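Local coordinates for protein UTP-glucose-1-phosphate uridylyltransferase 2 (Trypanosoma brucei, PDB 3GUE) that probably catalyses the reaction of UTP with alpha-D-glucose 1-phosphate to give UDP-glucose and diphosphate, as a member of the UDPGP type 1 family, at residues Ile306-Leu310 with Met311-Lys315; Leu440-Arg443 with Gly444-Phe448; Asp318-Leu321 with Gly322-Leu326; Lys141-Leu144 with Arg145-Thr149; Leu468-Gly471 with Ser472-Leu476. All coordinates share one frame; numbering follows the deposited sequence.

Contact 1: residues Ile306-Leu310 with Met311-Lys315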
loop_
_atom_site.group_PDB
_atom_site.type_symbol
_atom_site.label_atom_id
_atom_site.label_comp_id
_atom_site.label_asym_id
_atom_site.label_seq_id
_atom_site.Cartn_x
_atom_site.Cartn_y
_atom_site.Cartn_z
ATOM N N ILE A 306 2.410 8.242 -5.865
ATOM C CA ILE A 306 2.495 8.370 -7.334
ATOM C C ILE A 306 1.668 9.544 -7.864
ATOM O O ILE A 306 0.489 9.660 -7.566
ATOM C CB ILE A 306 1.980 7.089 -8.069
ATOM C CG1 ILE A 306 2.568 5.789 -7.493
ATOM C CG2 ILE A 306 2.185 7.204 -9.559
ATOM C CD1 ILE A 306 4.052 5.692 -7.617
ATOM N N TRP A 307 2.305 10.365 -8.696
ATOM C CA TRP A 307 1.653 11.450 -9.443
ATOM C C TRP A 307 1.317 11.011 -10.856
ATOM O O TRP A 307 2.188 10.551 -11.616
ATOM C CB TRP A 307 2.568 12.649 -9.563
ATOM C CG TRP A 307 2.712 13.503 -8.319
ATOM C CD1 TRP A 307 3.632 13.362 -7.324
ATOM C CD2 TRP A 307 1.924 14.653 -7.977
ATOM N NE1 TRP A 307 3.461 14.335 -6.380
ATOM C CE2 TRP A 307 2.414 15.141 -6.747
ATOM C CE3 TRP A 307 0.835 15.297 -8.577
ATOM C CZ2 TRP A 307 1.852 16.247 -6.094
ATOM C CZ3 TRP A 307 0.276 16.419 -7.931
ATOM C CH2 TRP A 307 0.800 16.882 -6.703
ATOM N N ILE A 308 0.071 11.234 -11.235
ATOM C CA ILE A 308 -0.310 10.995 -12.609
ATOM C C ILE A 308 -0.874 12.260 -13.264
ATOM O O ILE A 308 -1.507 13.100 -12.611
ATOM C CB ILE A 308 -1.244 9.750 -12.767
ATOM C CG1 ILE A 308 -2.558 9.940 -12.013
ATOM C CG2 ILE A 308 -0.501 8.396 -12.335
ATOM C CD1 ILE A 308 -3.632 8.857 -12.368
ATOM N N ASN A 309 -0.561 12.409 -14.539
ATOM C CA ASN A 309 -1.205 13.385 -15.391
ATOM C C ASN A 309 -2.463 12.713 -15.959
ATOM O O ASN A 309 -2.397 11.652 -16.622
ATOM C CB ASN A 309 -0.251 13.876 -16.503
ATOM C CG ASN A 309 -0.897 14.936 -17.425
ATOM O OD1 ASN A 309 -1.894 14.678 -18.064
ATOM N ND2 ASN A 309 -0.334 16.122 -17.457
ATOM N N LEU A 310 -3.598 13.344 -15.677
ATOM C CA LEU A 310 -4.908 12.780 -15.928
ATOM C C LEU A 310 -5.270 12.776 -17.427
ATOM O O LEU A 310 -5.888 11.836 -17.906
ATOM C CB LEU A 310 -5.950 13.524 -15.084
ATOM C CG LEU A 310 -5.838 13.370 -13.563
ATOM C CD1 LEU A 310 -6.911 14.208 -12.889
ATOM C CD2 LEU A 310 -5.988 11.891 -13.180
ATOM N N MET A 311 -4.854 13.815 -18.143
ATOM C CA MET A 311 -5.034 13.912 -19.587
ATOM C C MET A 311 -4.183 12.865 -20.318
ATOM O O MET A 311 -4.660 12.249 -21.270
ATOM C CB MET A 311 -4.705 15.334 -20.071
ATOM C CG MET A 311 -5.064 15.642 -21.555
ATOM S SD MET A 311 -6.803 15.422 -21.950
ATOM C CE MET A 311 -7.351 17.093 -22.257
ATOM N N GLU A 312 -2.931 12.685 -19.892
ATOM C CA GLU A 312 -2.118 11.579 -20.429
ATOM C C GLU A 312 -2.791 10.218 -20.171
ATOM O O GLU A 312 -2.865 9.375 -21.067
ATOM C CB GLU A 312 -0.688 11.577 -19.884
ATOM C CG GLU A 312 0.190 12.746 -20.360
ATOM C CD GLU A 312 0.202 12.922 -21.877
ATOM O OE1 GLU A 312 0.189 11.900 -22.603
ATOM O OE2 GLU A 312 0.218 14.085 -22.339
ATOM N N LEU A 313 -3.279 10.004 -18.951
ATOM C CA LEU A 313 -4.059 8.789 -18.683
ATOM C C LEU A 313 -5.244 8.664 -19.619
ATOM O O LEU A 313 -5.496 7.586 -20.167
ATOM C CB LEU A 313 -4.525 8.717 -17.229
ATOM C CG LEU A 313 -5.354 7.490 -16.890
ATOM C CD1 LEU A 313 -4.488 6.217 -16.800
ATOM C CD2 LEU A 313 -6.227 7.685 -15.617
ATOM N N LYS A 314 -5.960 9.764 -19.823
ATOM C CA LYS A 314 -7.135 9.743 -20.669
ATOM C C LYS A 314 -6.763 9.304 -22.081
ATOM O O LYS A 314 -7.410 8.420 -22.654
ATOM C CB LYS A 314 -7.799 11.126 -20.691
ATOM C CG LYS A 314 -8.889 11.288 -21.732
ATOM C CD LYS A 314 -10.210 10.643 -21.324
ATOM C CE LYS A 314 -11.206 10.683 -22.494
ATOM N NZ LYS A 314 -11.215 12.045 -23.150
ATOM N N LYS A 315 -5.712 9.926 -22.619
ATOM C CA LYS A 315 -5.181 9.618 -23.955
ATOM C C LYS A 315 -4.711 8.166 -24.091
ATOM O O LYS A 315 -4.928 7.541 -25.126
ATOM C CB LYS A 315 -4.043 10.592 -24.314
ATOM C CG LYS A 315 -4.525 12.029 -24.479
ATOM C CD LYS A 315 -3.370 13.036 -24.527
ATOM C CE LYS A 315 -2.825 13.209 -25.931
ATOM N NZ LYS A 315 -1.897 14.386 -26.043
#
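N309 lays its carboxamide over the first turn of the helix that follows it, with its CG 3.8 Å from CG of E312. The two side chains run at a slant, and their amide and carboxylate planes differ by 55°. Because CG stands anti to the backbone N (chi1 -179°), OD1 is turned onto the start of the helix and accepts from E312 N at 2.9 Å. That bond is nearly straight at the hydrogen, 172°, although the donor is tilted out of the carbonyl plane. This is an N-cap: N309 is both the last residue of strand 300-309 and the residue just before helix 310-319, at a strand-to-helix junction of the central mixed sheet in this GT-A-clan enzyme. ND2, on the other branch of the amide, bonds a glycerol that probably comes from the crystallisation liquor. The main chain carries the turn further, since L313 N bonds N309 O at 3.0 Å and K314 N bonds L310 O at 2.8 Å. On the buried side I308 points toward the helix and brings CD1 to 4.3 Å from CD2 of L313. L310 sets out away from M311-K315 and packs on L204 and L208 of helix 203-209; L313 also packs on L204.

Contact 2: residues Leu440-Arg443 with Gly444-Phe448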
loop_
_atom_site.group_PDB
_atom_site.type_symbol
_atom_site.label_atom_id
_atom_site.label_comp_id
_atom_site.label_asym_id
_atom_site.label_seq_id
_atom_site.Cartn_x
_atom_site.Cartn_y
_atom_site.Cartn_z
ATOM N N LEU A 440 14.585 -4.657 16.918
ATOM C CA LEU A 440 13.895 -5.445 17.953
ATOM C C LEU A 440 13.351 -6.754 17.379
ATOM O O LEU A 440 12.537 -6.742 16.458
ATOM C CB LEU A 440 12.770 -4.645 18.631
ATOM C CG LEU A 440 11.838 -5.430 19.570
ATOM C CD1 LEU A 440 12.508 -5.797 20.931
ATOM C CD2 LEU A 440 10.480 -4.730 19.776
ATOM N N THR A 441 13.831 -7.871 17.931
ATOM C CA THR A 441 13.404 -9.190 17.524
ATOM C C THR A 441 12.680 -9.877 18.699
ATOM O O THR A 441 13.196 -9.930 19.829
ATOM C CB THR A 441 14.625 -10.018 16.976
ATOM O OG1 THR A 441 15.130 -9.365 15.799
ATOM C CG2 THR A 441 14.239 -11.435 16.616
ATOM N N VAL A 442 11.480 -10.386 18.421
ATOM C CA VAL A 442 10.662 -11.038 19.426
ATOM C C VAL A 442 10.224 -12.398 18.949
ATOM O O VAL A 442 9.752 -12.548 17.818
ATOM C CB VAL A 442 9.440 -10.180 19.799
ATOM C CG1 VAL A 442 8.504 -10.915 20.780
ATOM C CG2 VAL A 442 9.916 -8.813 20.359
ATOM N N ARG A 443 10.403 -13.382 19.831
ATOM C CA ARG A 443 10.211 -14.796 19.531
ATOM C C ARG A 443 9.495 -15.450 20.708
ATOM O O ARG A 443 9.850 -15.198 21.867
ATOM C CB ARG A 443 11.563 -15.503 19.316
ATOM C CG ARG A 443 12.253 -15.197 17.997
ATOM C CD ARG A 443 11.439 -15.765 16.831
ATOM N NE ARG A 443 12.044 -15.479 15.531
ATOM C CZ ARG A 443 11.876 -14.344 14.856
ATOM N NH1 ARG A 443 11.116 -13.364 15.343
ATOM N NH2 ARG A 443 12.459 -14.191 13.679
ATOM N N GLY A 444 8.507 -16.292 20.407
ATOM C CA GLY A 444 7.661 -16.896 21.436
ATOM C C GLY A 444 6.619 -15.915 21.960
ATOM O O GLY A 444 6.456 -14.792 21.413
ATOM N N LEU A 445 5.891 -16.334 22.998
ATOM C CA LEU A 445 4.885 -15.452 23.641
ATOM C C LEU A 445 5.501 -14.419 24.606
ATOM O O LEU A 445 6.186 -14.779 25.553
ATOM C CB LEU A 445 3.794 -16.267 24.341
ATOM C CG LEU A 445 2.789 -17.003 23.446
ATOM C CD1 LEU A 445 2.147 -18.170 24.191
ATOM C CD2 LEU A 445 1.715 -16.025 22.898
ATOM N N VAL A 446 5.215 -13.139 24.355
ATOM C CA VAL A 446 5.857 -12.016 25.049
ATOM C C VAL A 446 4.835 -10.907 25.192
ATOM O O VAL A 446 4.021 -10.663 24.289
ATOM C CB VAL A 446 7.155 -11.514 24.293
ATOM C CG1 VAL A 446 7.628 -10.159 24.765
ATOM C CG2 VAL A 446 8.297 -12.538 24.387
ATOM N N GLU A 447 4.877 -10.245 26.347
ATOM C CA GLU A 447 3.912 -9.203 26.701
ATOM C C GLU A 447 4.603 -8.003 27.378
ATOM O O GLU A 447 5.066 -8.113 28.517
ATOM C CB GLU A 447 2.821 -9.784 27.603
ATOM C CG GLU A 447 1.847 -10.781 26.924
ATOM C CD GLU A 447 0.760 -11.289 27.854
ATOM O OE1 GLU A 447 0.466 -10.640 28.890
ATOM O OE2 GLU A 447 0.184 -12.354 27.548
ATOM N N PHE A 448 4.682 -6.881 26.660
ATOM C CA PHE A 448 5.150 -5.608 27.228
ATOM C C PHE A 448 4.151 -5.074 28.225
ATOM O O PHE A 448 2.946 -5.172 28.007
ATOM C CB PHE A 448 5.366 -4.539 26.144
ATOM C CG PHE A 448 6.549 -4.802 25.266
ATOM C CD1 PHE A 448 7.849 -4.590 25.741
ATOM C CD2 PHE A 448 6.371 -5.275 23.972
ATOM C CE1 PHE A 448 8.956 -4.846 24.930
ATOM C CE2 PHE A 448 7.485 -5.539 23.131
ATOM C CZ PHE A 448 8.771 -5.326 23.614
#
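The F448 ring meets CD2 of L440 obliquely, with CZ 4.2 Å from that methyl. The other flat group, the R443 guanidinium, carries CG2 of T441 against one face, 3.8 Å above the plane and offset toward the rim. In its own plane NH1 reaches back to V442 O at 2.9 Å, arriving above the carbonyl plane by 51°, a fold-back that follows from the bend at chi2 (-67°). NH2 makes a salt bridge with D411 of the adjacent strand 409-412. Between these ends V442 CG1 comes to 3.8 Å from V446 CB. G444, at phi 77°, lies at the corner where the chain leaves strand 437-443 for strand 446-448, in the left-handed parallel beta-helix of the C-terminal domain. No hydrogen bond joins the two segments; instead G444 N donates to D413, and Y417 OH bonds G444 O. The chemistry therefore divides: apolar side chains fill the inside of the corner, while its polar groups are met by D411, D413 and Y417 on one side and, at L445 O, by N462 of the following coil.

Contact 3: residues Asp318-Leu321 with Gly322-Leu326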
loop_
_atom_site.group_PDB
_atom_site.type_symbol
_atom_site.label_atom_id
_atom_site.label_comp_id
_atom_site.label_asym_id
_atom_site.label_seq_id
_atom_site.Cartn_x
_atom_site.Cartn_y
_atom_site.Cartn_z
ATOM N N ASP A 318 -8.038 5.783 -23.905
ATOM C CA ASP A 318 -8.720 5.875 -25.198
ATOM C C ASP A 318 -7.980 5.059 -26.244
ATOM O O ASP A 318 -8.578 4.240 -26.935
ATOM C CB ASP A 318 -8.814 7.334 -25.677
ATOM C CG ASP A 318 -9.984 8.097 -25.058
ATOM O OD1 ASP A 318 -10.953 7.452 -24.580
ATOM O OD2 ASP A 318 -9.946 9.354 -25.095
ATOM N N GLU A 319 -6.678 5.304 -26.347
ATOM C CA GLU A 319 -5.795 4.641 -27.303
ATOM C C GLU A 319 -5.877 3.115 -27.169
ATOM O O GLU A 319 -6.065 2.405 -28.151
ATOM C CB GLU A 319 -4.370 5.144 -27.068
ATOM C CG GLU A 319 -3.308 4.736 -28.068
ATOM C CD GLU A 319 -1.950 5.271 -27.653
ATOM O OE1 GLU A 319 -1.708 6.488 -27.826
ATOM O OE2 GLU A 319 -1.129 4.478 -27.140
ATOM N N GLN A 320 -5.787 2.628 -25.938
ATOM C CA GLN A 320 -5.739 1.194 -25.669
ATOM C C GLN A 320 -7.120 0.571 -25.407
ATOM O O GLN A 320 -7.219 -0.585 -24.979
ATOM C CB GLN A 320 -4.758 0.930 -24.530
ATOM C CG GLN A 320 -3.431 1.642 -24.748
ATOM C CD GLN A 320 -2.251 0.800 -24.351
ATOM O OE1 GLN A 320 -1.443 1.197 -23.496
ATOM N NE2 GLN A 320 -2.139 -0.387 -24.962
ATOM N N LEU A 321 -8.171 1.345 -25.682
ATOM C CA LEU A 321 -9.573 0.901 -25.596
ATOM C C LEU A 321 -9.949 0.431 -24.186
ATOM O O LEU A 321 -10.534 -0.642 -23.996
ATOM C CB LEU A 321 -9.881 -0.166 -26.670
ATOM C CG LEU A 321 -9.257 0.061 -28.064
ATOM C CD1 LEU A 321 -8.844 -1.246 -28.722
ATOM C CD2 LEU A 321 -10.142 0.892 -28.990
ATOM N N GLY A 322 -9.593 1.250 -23.200
ATOM C CA GLY A 322 -9.841 0.975 -21.783
ATOM C C GLY A 322 -9.047 -0.159 -21.144
ATOM O O GLY A 322 -9.318 -0.521 -19.998
ATOM N N VAL A 323 -8.062 -0.712 -21.864
ATOM C CA VAL A 323 -7.317 -1.900 -21.397
ATOM C C VAL A 323 -5.792 -1.665 -21.272
ATOM O O VAL A 323 -5.041 -1.869 -22.238
ATOM C CB VAL A 323 -7.674 -3.180 -22.275
ATOM C CG1 VAL A 323 -6.929 -4.430 -21.801
ATOM C CG2 VAL A 323 -9.161 -3.442 -22.239
ATOM N N LEU A 324 -5.345 -1.223 -20.085
ATOM C CA LEU A 324 -3.906 -1.114 -19.797
ATOM C C LEU A 324 -3.263 -2.500 -19.642
ATOM O O LEU A 324 -3.848 -3.395 -19.030
ATOM C CB LEU A 324 -3.633 -0.309 -18.514
ATOM C CG LEU A 324 -4.013 1.168 -18.505
ATOM C CD1 LEU A 324 -3.681 1.808 -17.165
ATOM C CD2 LEU A 324 -3.370 1.953 -19.664
ATOM N N ARG A 325 -2.050 -2.642 -20.179
ATOM C CA ARG A 325 -1.316 -3.905 -20.132
ATOM C C ARG A 325 -0.505 -4.013 -18.847
ATOM O O ARG A 325 0.694 -4.275 -18.914
ATOM C CB ARG A 325 -0.346 -4.021 -21.331
ATOM C CG ARG A 325 -0.946 -3.763 -22.695
ATOM C CD ARG A 325 0.092 -3.893 -23.827
ATOM N NE ARG A 325 0.679 -2.608 -24.230
ATOM C CZ ARG A 325 1.801 -2.090 -23.726
ATOM N NH1 ARG A 325 2.480 -2.729 -22.786
ATOM N NH2 ARG A 325 2.248 -0.917 -24.162
ATOM N N LEU A 326 -1.125 -3.786 -17.685
ATOM C CA LEU A 326 -0.422 -3.969 -16.418
ATOM C C LEU A 326 -0.111 -5.453 -16.211
ATOM O O LEU A 326 -0.934 -6.304 -16.536
ATOM C CB LEU A 326 -1.254 -3.428 -15.245
ATOM C CG LEU A 326 -1.430 -1.908 -15.085
ATOM C CD1 LEU A 326 -2.413 -1.624 -13.967
ATOM C CD2 LEU A 326 -0.120 -1.219 -14.761
HETATM O O HOH W 1 -1.073 -0.556 -21.702
HETATM O O HOH W 2 -5.599 -2.571 -25.269
#
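A Schellman motif ends helix 310-319 here and runs into a type I' beta turn from Q320 to V323. L321, the C-prime residue, has positive phi (60°), and its N bonds D318 O at 3.2 Å, while G322 N reaches back to M317 O. V323 N then closes the turn on Q320 O at 3.2 Å; the donor sits well above that carbonyl plane. The same Q320 O accepts from a water that also donates to V323 O, so a solvent molecule bridges the two ends of the turn. With CG anti to its carbonyl carbon (chi1 -49°) and a bend at chi2, the Q320 side chain extends to R325. There NE2 merely passes 3.7 Å from R325 NE, both being N-H donors, and the two side chains cross at about a right angle with their flat ends 53° apart. L324 turns its CB away, yet CD2 comes back to 4.4 Å from Q320 OE1, and it packs on M316 and M317 of the helix just ended. V323 packs on H30, I31 and I34 of helix 26-40. The link between Q320 and R325 is a second water, which accepts from R325 N at 2.8 Å and donates to Q320 OE1.

Contact 4: residues Lys141-Leu144 with Arg145-Thr149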
loop_
_atom_site.group_PDB
_atom_site.type_symbol
_atom_site.label_atom_id
_atom_site.label_comp_id
_atom_site.label_asym_id
_atom_site.label_seq_id
_atom_site.Cartn_x
_atom_site.Cartn_y
_atom_site.Cartn_z
ATOM N N LYS A 141 -17.582 4.737 5.184
ATOM C CA LYS A 141 -18.650 5.727 5.138
ATOM C C LYS A 141 -19.156 6.033 6.545
ATOM O O LYS A 141 -19.254 7.206 6.918
ATOM C CB LYS A 141 -19.820 5.281 4.244
ATOM C CG LYS A 141 -20.864 6.384 4.068
ATOM C CD LYS A 141 -21.937 6.055 3.033
ATOM C CE LYS A 141 -22.910 7.173 2.977
ATOM N NZ LYS A 141 -23.663 7.150 1.700
ATOM N N ASN A 142 -19.426 4.991 7.343
ATOM C CA ASN A 142 -19.998 5.223 8.670
ATOM C C ASN A 142 -19.006 5.905 9.604
ATOM O O ASN A 142 -19.405 6.793 10.373
ATOM C CB ASN A 142 -20.588 3.962 9.305
ATOM C CG ASN A 142 -21.779 4.282 10.230
ATOM O OD1 ASN A 142 -22.882 4.629 9.753
ATOM N ND2 ASN A 142 -21.558 4.189 11.548
ATOM N N PHE A 143 -17.725 5.511 9.515
ATOM C CA PHE A 143 -16.660 6.212 10.240
ATOM C C PHE A 143 -16.627 7.717 9.951
ATOM O O PHE A 143 -16.462 8.546 10.865
ATOM C CB PHE A 143 -15.263 5.626 9.990
ATOM C CG PHE A 143 -14.179 6.324 10.800
ATOM C CD1 PHE A 143 -13.845 5.867 12.063
ATOM C CD2 PHE A 143 -13.530 7.463 10.306
ATOM C CE1 PHE A 143 -12.889 6.514 12.831
ATOM C CE2 PHE A 143 -12.577 8.118 11.072
ATOM C CZ PHE A 143 -12.257 7.640 12.347
ATOM N N LEU A 144 -16.744 8.072 8.685
ATOM C CA LEU A 144 -16.663 9.489 8.302
ATOM C C LEU A 144 -17.837 10.376 8.750
ATOM O O LEU A 144 -17.819 11.565 8.471
ATOM C CB LEU A 144 -16.356 9.649 6.801
ATOM C CG LEU A 144 -14.953 9.176 6.355
ATOM C CD1 LEU A 144 -14.790 9.172 4.822
ATOM C CD2 LEU A 144 -13.812 9.975 7.048
ATOM N N ARG A 145 -18.839 9.811 9.445
ATOM C CA ARG A 145 -19.883 10.599 10.095
ATOM C C ARG A 145 -19.280 11.655 11.011
ATOM O O ARG A 145 -19.807 12.758 11.104
ATOM C CB ARG A 145 -20.834 9.728 10.914
ATOM C CG ARG A 145 -21.861 9.003 10.095
ATOM C CD ARG A 145 -22.955 8.439 10.970
ATOM N NE ARG A 145 -23.818 7.547 10.203
ATOM C CZ ARG A 145 -24.860 7.962 9.497
ATOM N NH1 ARG A 145 -25.164 9.261 9.448
ATOM N NH2 ARG A 145 -25.607 7.081 8.846
ATOM N N LYS A 146 -18.179 11.278 11.673
ATOM C CA LYS A 146 -17.324 12.164 12.456
ATOM C C LYS A 146 -16.803 13.383 11.683
ATOM O O LYS A 146 -16.522 14.390 12.289
ATOM C CB LYS A 146 -16.127 11.360 12.982
ATOM C CG LYS A 146 -15.229 12.089 13.941
ATOM C CD LYS A 146 -14.071 11.165 14.329
ATOM C CE LYS A 146 -13.315 11.697 15.520
ATOM N NZ LYS A 146 -12.157 10.786 15.723
ATOM N N TYR A 147 -16.645 13.267 10.361
ATOM C CA TYR A 147 -16.214 14.407 9.521
ATOM C C TYR A 147 -17.308 14.851 8.538
ATOM O O TYR A 147 -17.284 14.480 7.364
ATOM C CB TYR A 147 -14.872 14.112 8.818
ATOM C CG TYR A 147 -13.744 13.806 9.790
ATOM C CD1 TYR A 147 -13.069 14.839 10.448
ATOM C CD2 TYR A 147 -13.353 12.490 10.052
ATOM C CE1 TYR A 147 -12.023 14.573 11.359
ATOM C CE2 TYR A 147 -12.331 12.205 10.958
ATOM C CZ TYR A 147 -11.663 13.246 11.600
ATOM O OH TYR A 147 -10.670 12.969 12.494
ATOM N N PRO A 148 -18.278 15.649 9.020
ATOM C CA PRO A 148 -19.379 16.103 8.149
ATOM C C PRO A 148 -18.946 16.721 6.819
ATOM O O PRO A 148 -19.666 16.555 5.820
ATOM C CB PRO A 148 -20.106 17.125 9.019
ATOM C CG PRO A 148 -19.902 16.614 10.418
ATOM C CD PRO A 148 -18.440 16.169 10.395
ATOM N N THR A 149 -17.798 17.420 6.796
ATOM C CA THR A 149 -17.252 18.024 5.556
ATOM C C THR A 149 -17.116 16.953 4.475
ATOM O O THR A 149 -17.453 17.179 3.303
ATOM C CB THR A 149 -15.856 18.698 5.765
ATOM O OG1 THR A 149 -15.952 19.788 6.700
ATOM C CG2 THR A 149 -15.294 19.241 4.431
HETATM O O HOH W 3 -25.766 4.009 9.567
#
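N142 and R145 meet through their side chains on the outer side of a helix end. R145 runs extended from CG to NE, which carries NE to N142 OD1 at 3.1 Å. The oxygen lies at the guanidinium edge, only 11° out of that plane, while the donor stands above the amide plane of N142. A water completes this pairing, donating to OD1 and accepting from R145 NH2. Further along the turn F143 and Y147 lie alongside each other and point the same way, F143 CE2 approaching the edge of the Y147 ring at 4.1 Å from CE2. F143 gets there with CG anti to the backbone N (chi1 -177°), although its CB starts away from R145-T149. In Y147, CG is instead anti to the carbonyl carbon (chi1 -59°), which puts the ring beside F143 and L144. L144 crosses it obliquely, CD2 to CD2 at 3.9 Å. K146, extended beyond CG, passes CG over one face of the Y147 ring and ends in a salt bridge with D109, which also bonds Y147 OH. In the main chain, R145 N bonds N142 O at 3.2 Å and Y147 N bonds L144 O at 2.8 Å. This 3-10 turn joins helix 137-143 to helix 148-151, whose N-cap position Y147 holds; F143 and L144 pack on L108 of helix 107-122, and L144 touches F154 of helix 154-158.

Contact 5: residues Leu468-Gly471 with Ser472-Leu476. Unlike the reference sequence in segment 472-476: S472 (reference Asn).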
loop_
_atom_site.group_PDB
_atom_site.type_symbol
_atom_site.label_atom_id
_atom_site.label_comp_id
_atom_site.label_asym_id
_atom_site.label_seq_id
_atom_site.Cartn_x
_atom_site.Cartn_y
_atom_site.Cartn_z
ATOM N N LEU A 468 5.957 -14.446 28.602
ATOM C CA LEU A 468 6.997 -13.634 29.217
ATOM C C LEU A 468 6.526 -12.181 29.365
ATOM O O LEU A 468 6.317 -11.461 28.368
ATOM C CB LEU A 468 8.272 -13.707 28.363
ATOM C CG LEU A 468 9.517 -12.857 28.644
ATOM C CD1 LEU A 468 10.037 -13.114 30.060
ATOM C CD2 LEU A 468 10.592 -13.186 27.628
ATOM N N ILE A 469 6.349 -11.747 30.608
ATOM C CA ILE A 469 5.934 -10.366 30.835
ATOM C C ILE A 469 7.179 -9.520 30.989
ATOM O O ILE A 469 8.103 -9.883 31.725
ATOM C CB ILE A 469 4.975 -10.191 32.047
ATOM C CG1 ILE A 469 3.660 -10.927 31.807
ATOM C CG2 ILE A 469 4.656 -8.711 32.283
ATOM C CD1 ILE A 469 3.023 -11.357 33.047
ATOM N N ILE A 470 7.222 -8.414 30.258
ATOM C CA ILE A 470 8.301 -7.455 30.441
ATOM C C ILE A 470 7.819 -6.370 31.416
ATOM O O ILE A 470 6.982 -5.531 31.073
ATOM C CB ILE A 470 8.843 -6.868 29.080
ATOM C CG1 ILE A 470 9.180 -7.983 28.066
ATOM C CG2 ILE A 470 10.043 -5.942 29.332
ATOM C CD1 ILE A 470 10.243 -9.034 28.542
ATOM N N GLY A 471 8.346 -6.414 32.632
ATOM C CA GLY A 471 7.941 -5.502 33.711
ATOM C C GLY A 471 7.858 -4.043 33.292
ATOM O O GLY A 471 8.634 -3.572 32.453
ATOM N N SER A 472 6.910 -3.322 33.871
ATOM C CA SER A 472 6.768 -1.887 33.618
ATOM C C SER A 472 8.035 -1.099 34.023
ATOM O O SER A 472 8.615 -1.335 35.073
ATOM C CB SER A 472 5.510 -1.352 34.312
ATOM O OG SER A 472 4.349 -2.039 33.849
ATOM N N GLY A 473 8.497 -0.210 33.149
ATOM C CA GLY A 473 9.688 0.596 33.423
ATOM C C GLY A 473 11.004 -0.087 33.074
ATOM O O GLY A 473 12.066 0.513 33.217
ATOM N N ARG A 474 10.940 -1.345 32.633
ATOM C CA ARG A 474 12.134 -2.087 32.168
ATOM C C ARG A 474 12.853 -1.360 31.028
ATOM O O ARG A 474 12.241 -0.993 30.027
ATOM C CB ARG A 474 11.739 -3.494 31.706
ATOM C CG ARG A 474 12.884 -4.358 31.188
ATOM C CD ARG A 474 13.532 -5.143 32.307
ATOM N NE ARG A 474 14.652 -5.966 31.839
ATOM C CZ ARG A 474 14.564 -7.258 31.536
ATOM N NH1 ARG A 474 13.406 -7.907 31.652
ATOM N NH2 ARG A 474 15.636 -7.904 31.119
ATOM N N VAL A 475 14.146 -1.136 31.204
ATOM C CA VAL A 475 15.010 -0.628 30.128
ATOM C C VAL A 475 15.749 -1.812 29.487
ATOM O O VAL A 475 16.515 -2.524 30.147
ATOM C CB VAL A 475 16.064 0.418 30.641
ATOM C CG1 VAL A 475 16.984 0.852 29.482
ATOM C CG2 VAL A 475 15.398 1.620 31.294
ATOM N N LEU A 476 15.504 -2.023 28.203
ATOM C CA LEU A 476 16.250 -3.000 27.439
ATOM C C LEU A 476 17.207 -2.264 26.521
ATOM O O LEU A 476 16.806 -1.698 25.489
ATOM C CB LEU A 476 15.315 -3.897 26.646
ATOM C CG LEU A 476 14.414 -4.823 27.453
ATOM C CD1 LEU A 476 13.194 -5.065 26.617
ATOM C CD2 LEU A 476 15.133 -6.141 27.839
HETATM O O HOH W 4 10.871 -7.822 33.365
#
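I470 CG2 rests against the aliphatic part of R474, 3.7 Å from CG and 3.8 Å from CB. The methyl is the branch anti to the backbone N, and it also reaches CD1 of L476 at 4.3 Å. R474 CB points toward L468-G471 and lies 3.2 Å from G471 O. The same carbonyl accepts from R474 N at 3.2 Å, with the N-H directed at the oxygen at 156° and the donor above the carbonyl plane. This bond closes a type II beta turn from G471 to R474, a corner of the C-terminal left-handed beta-helix, in which G473 takes the positive phi (85°) of the third position. S472, which differs from the reference sequence, holds the second position, and its OG accepts from A450 N of the preceding coil. Beyond the turn the R474 chain bends at chi2 (89°), bringing its guanidinium back over L476, whose CD2 lies at one face, 3.6 Å above the plane and offset toward the rim. A water accepts from both G471 N and R474 NH1, while NH2 makes a salt bridge with E479. The turn connects strand 468-470, paired in parallel with strand 446-448, to strand 475-477, paired in parallel with strand 453-455, and L476 packs on V458 and I460 of strand 458-462 and on V481 of strand 480-483.

Overall arrangement
Contacts 1 and 3 mark the two ends of helix 310-319, with centres about 13 Å apart; the L324 side chain of contact 3 is about 12 Å from that of H191, which binds UDP-glucose. Contact 4 lies in the same nucleotide-binding part of the chain, about 29 Å from contact 1 between centres. Its L144 side chain is about 7 Å from that of N83 and about 14 Å from the bound UDP-glucose; the side chain of I308 in contact 1 is about 13 Å from that ligand. Contacts 2 and 5 belong to the C-terminal parallel coils, far from the nucleotide-sugar pocket. Their centres are about 11 Å apart, and E447 N to L468 O and E447 O to I470 N, both 2.8 Å, probably hydrogen-bond them.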